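Local coordinates for transcriptional regulator, GntR family (PDB 3IHU), which probably binds DNA as a transcription factor of the GntR family, through a winged helix-turn-helix domain joined to a helical FCD domain, at residues 18-23 against 58-63. Numbering follows the deposited sequence.
Sequences SDTVFF and EALQRL
Arg62 reaches over from helix 53-65 to lie on the ring of Phe22 and bond to Asp19 and Ser18, the polar side of a helix-helix packing inside the winged helix-turn-helix domain. The segments run in roughly the same direction, their axes 43° apart and 8.4 Å at closest approach. The backbones come nearest at Phe22 and Ala59, where the Ala59 CB lies against Ser18 O and the side chain of Val21, with Val21 CB to Ala59 CB at 3.4 Å, tight for two carbons.

From helix 53-65, Arg62 packs its CB against CD1 and CE1 of Phe22, then a bend at chi3 turns the chain so that the guanidinium lies over the face of the same ring. The two planes are 21° apart and Arg62 CZ stands 4.3 Å from the centroid of the Phe22 ring, a cation-pi stack shifted toward the rim. At the guanidinium's edge, Arg62 NH1 and NH2 both grip a single oxygen, Asp19 OD1, each 2.7 Å away, in an end-on salt bridge with the carboxylate turned 70° from the guanidinium plane. Arg62 NH1 also donates to Ser18 OG at 2.8 Å, and that hydroxyl in turn gives a weak hydrogen bond to Glu58 OE2. With the ring beneath and two oxygens at its edge, the guanidinium has little freedom to rotate.

Deeper in, Phe22 CD1 meets Leu63 CD2 at 3.7 Å, taking the interface from charged to apolar. Leu63 continues onto Ile25 and Met26 of helix 17-31 and onto Val69 of strand 69-71, while Val21 rests on Phe49 of helix 42-49. Helix 17-31 is thus packed against helix 53-65, the second helix of the helix-turn-helix and, as in relatives, probably the one that reads DNA, with helix 42-49 and the wing's first strand adjoining the apolar side.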
ATOM      1  N   SER A  18       6.161  18.092  -3.599  1.00 28.56           N
ATOM      2  CA  SER A  18       6.429  16.877  -4.398  1.00 28.70           C
ATOM      3  C   SER A  18       5.744  15.664  -3.819  1.00 28.23           C
ATOM      4  O   SER A  18       5.211  14.805  -4.565  1.00 28.13           O
ATOM      5  CB  SER A  18       7.948  16.619  -4.456  1.00 29.35           C
ATOM      6  OG  SER A  18       8.279  15.379  -5.063  1.00 32.99           O
ATOM      7  N   ASP A  19       5.773  15.573  -2.488  1.00 27.35           N
ATOM      8  CA  ASP A  19       5.105  14.504  -1.775  1.00 27.52           C
ATOM      9  C   ASP A  19       3.603  14.426  -2.060  1.00 27.10           C
ATOM     10  O   ASP A  19       3.051  13.330  -2.114  1.00 28.02           O
ATOM     11  CB  ASP A  19       5.294  14.647  -0.258  1.00 27.58           C
ATOM     12  CG  ASP A  19       6.709  14.260   0.215  1.00 29.59           C
ATOM     13  OD1 ASP A  19       7.556  13.800  -0.607  1.00 29.93           O
ATOM     14  OD2 ASP A  19       6.977  14.444   1.427  1.00 30.12           O
ATOM     15  N   THR A  20       2.952  15.562  -2.242  1.00 26.41           N
ATOM     16  CA  THR A  20       1.513  15.577  -2.416  1.00 26.08           C
ATOM     17  C   THR A  20       1.129  14.935  -3.746  1.00 24.97           C
ATOM     18  O   THR A  20       0.110  14.269  -3.837  1.00 24.55           O
ATOM     19  CB  THR A  20       0.883  16.995  -2.363  1.00 26.67           C
ATOM     20  OG1 THR A  20       1.059  17.637  -3.621  1.00 28.65           O
ATOM     21  CG2 THR A  20       1.441  17.875  -1.227  1.00 26.00           C
ATOM     22  N   VAL A  21       1.955  15.109  -4.772  1.00 23.81           N
ATOM     23  CA  VAL A  21       1.765  14.380  -6.044  1.00 23.34           C
ATOM     24  C   VAL A  21       2.197  12.904  -5.947  1.00 23.91           C
ATOM     25  O   VAL A  21       1.541  11.976  -6.489  1.00 22.85           O
ATOM     26  CB  VAL A  21       2.530  15.079  -7.178  1.00 23.05           C
ATOM     27  CG1 VAL A  21       2.298  14.376  -8.485  1.00 22.69           C
ATOM     28  CG2 VAL A  21       2.129  16.566  -7.254  1.00 22.01           C
ATOM     29  N   PHE A  22       3.324  12.674  -5.302  1.00 23.87           N
ATOM     30  CA  PHE A  22       3.843  11.306  -5.156  1.00 24.53           C
ATOM     31  C   PHE A  22       2.835  10.423  -4.419  1.00 24.99           C
ATOM     32  O   PHE A  22       2.422   9.372  -4.925  1.00 23.93           O
ATOM     33  CB  PHE A  22       5.158  11.336  -4.402  1.00 24.64           C
ATOM     34  CG  PHE A  22       5.803   9.986  -4.215  1.00 27.56           C
ATOM     35  CD1 PHE A  22       6.488   9.377  -5.247  1.00 30.64           C
ATOM     36  CD2 PHE A  22       5.772   9.359  -2.975  1.00 33.28           C
ATOM     37  CE1 PHE A  22       7.122   8.154  -5.059  1.00 32.25           C
ATOM     38  CE2 PHE A  22       6.405   8.122  -2.793  1.00 34.27           C
ATOM     39  CZ  PHE A  22       7.069   7.534  -3.840  1.00 32.79           C
ATOM     40  N   PHE A  23       2.388  10.885  -3.264  1.00 25.51           N
ATOM     41  CA  PHE A  23       1.428  10.121  -2.486  1.00 26.92           C
ATOM     42  C   PHE A  23       0.006  10.196  -3.045  1.00 26.03           C
ATOM     43  O   PHE A  23      -0.753   9.220  -2.943  1.00 27.20           O
ATOM     44  CB  PHE A  23       1.503  10.522  -1.017  1.00 26.92           C
ATOM     45  CG  PHE A  23       2.797  10.111  -0.370  1.00 31.04           C
ATOM     46  CD1 PHE A  23       3.085   8.750  -0.161  1.00 35.14           C
ATOM     47  CD2 PHE A  23       3.732  11.057   0.020  1.00 34.89           C
ATOM     48  CE1 PHE A  23       4.291   8.351   0.435  1.00 35.36           C
ATOM     49  CE2 PHE A  23       4.941  10.665   0.603  1.00 36.27           C
ATOM     50  CZ  PHE A  23       5.216   9.313   0.813  1.00 36.65           C
ATOM     51  N   GLU A  58       9.504  16.338 -10.183  1.00 23.32           N
ATOM     52  CA  GLU A  58      10.178  15.616  -9.127  1.00 24.01           C
ATOM     53  C   GLU A  58       9.360  14.424  -8.634  1.00 24.39           C
ATOM     54  O   GLU A  58       9.900  13.320  -8.426  1.00 23.74           O
ATOM     55  CB  GLU A  58      10.494  16.569  -7.967  1.00 24.63           C
ATOM     56  CG  GLU A  58      11.087  15.842  -6.772  1.00 28.13           C
ATOM     57  CD  GLU A  58      11.397  16.762  -5.597  1.00 31.53           C
ATOM     58  OE1 GLU A  58      11.743  17.943  -5.828  1.00 35.12           O
ATOM     59  OE2 GLU A  58      11.272  16.290  -4.446  1.00 34.16           O
ATOM     60  N   ALA A  59       8.053  14.634  -8.437  1.00 23.60           N
ATOM     61  CA  ALA A  59       7.172  13.549  -8.017  1.00 23.40           C
ATOM     62  C   ALA A  59       7.143  12.447  -9.086  1.00 22.66           C
ATOM     63  O   ALA A  59       7.197  11.249  -8.759  1.00 23.69           O
ATOM     64  CB  ALA A  59       5.782  14.067  -7.723  1.00 21.89           C
ATOM     65  N   LEU A  60       7.062  12.838 -10.354  1.00 22.21           N
ATOM     66  CA  LEU A  60       7.043  11.865 -11.444  1.00 22.14           C
ATOM     67  C   LEU A  60       8.353  11.065 -11.478  1.00 23.79           C
ATOM     68  O   LEU A  60       8.307   9.834 -11.648  1.00 22.39           O
ATOM     69  CB  LEU A  60       6.762  12.520 -12.811  1.00 21.35           C
ATOM     70  CG  LEU A  60       5.291  12.951 -12.960  1.00 21.47           C
ATOM     71  CD1 LEU A  60       5.008  13.715 -14.246  1.00 18.01           C
ATOM     72  CD2 LEU A  60       4.338  11.736 -12.841  1.00 21.03           C
ATOM     73  N   GLN A  61       9.488  11.750 -11.290  1.00 23.53           N
ATOM     74  CA  GLN A  61      10.800  11.077 -11.209  1.00 24.74           C
ATOM     75  C   GLN A  61      10.776  10.028 -10.114  1.00 25.23           C
ATOM     76  O   GLN A  61      11.211   8.900 -10.348  1.00 25.73           O
ATOM     77  CB  GLN A  61      11.973  12.084 -10.975  1.00 24.11           C
ATOM     78  N   ARG A  62      10.256  10.388  -8.937  1.00 25.76           N
ATOM     79  CA  ARG A  62      10.215   9.473  -7.799  1.00 26.76           C
ATOM     80  C   ARG A  62       9.284   8.270  -8.071  1.00 26.99           C
ATOM     81  O   ARG A  62       9.570   7.127  -7.667  1.00 27.16           O
ATOM     82  CB  ARG A  62       9.755  10.191  -6.536  1.00 27.17           C
ATOM     83  CG  ARG A  62      10.796  11.103  -5.896  1.00 29.52           C
ATOM     84  CD  ARG A  62      10.166  12.142  -4.979  1.00 31.49           C
ATOM     85  NE  ARG A  62       9.552  11.529  -3.804  1.00 33.81           N
ATOM     86  CZ  ARG A  62       8.809  12.184  -2.909  1.00 35.21           C
ATOM     87  NH1 ARG A  62       8.560  13.489  -3.046  1.00 34.99           N
ATOM     88  NH2 ARG A  62       8.309  11.532  -1.868  1.00 35.46           N
ATOM     89  N   LEU A  63       8.156   8.545  -8.731  1.00 26.99           N
ATOM     90  CA  LEU A  63       7.197   7.487  -9.115  1.00 26.37           C
ATOM     91  C   LEU A  63       7.805   6.509 -10.162  1.00 27.36           C
ATOM     92  O   LEU A  63       7.581   5.285 -10.087  1.00 28.18           O
ATOM     93  CB  LEU A  63       5.918   8.127  -9.659  1.00 25.70           C
ATOM     94  CG  LEU A  63       4.968   8.710  -8.617  1.00 24.69           C
ATOM     95  CD1 LEU A  63       3.906   9.579  -9.277  1.00 19.49           C
ATOM     96  CD2 LEU A  63       4.367   7.580  -7.703  1.00 23.01           C
TER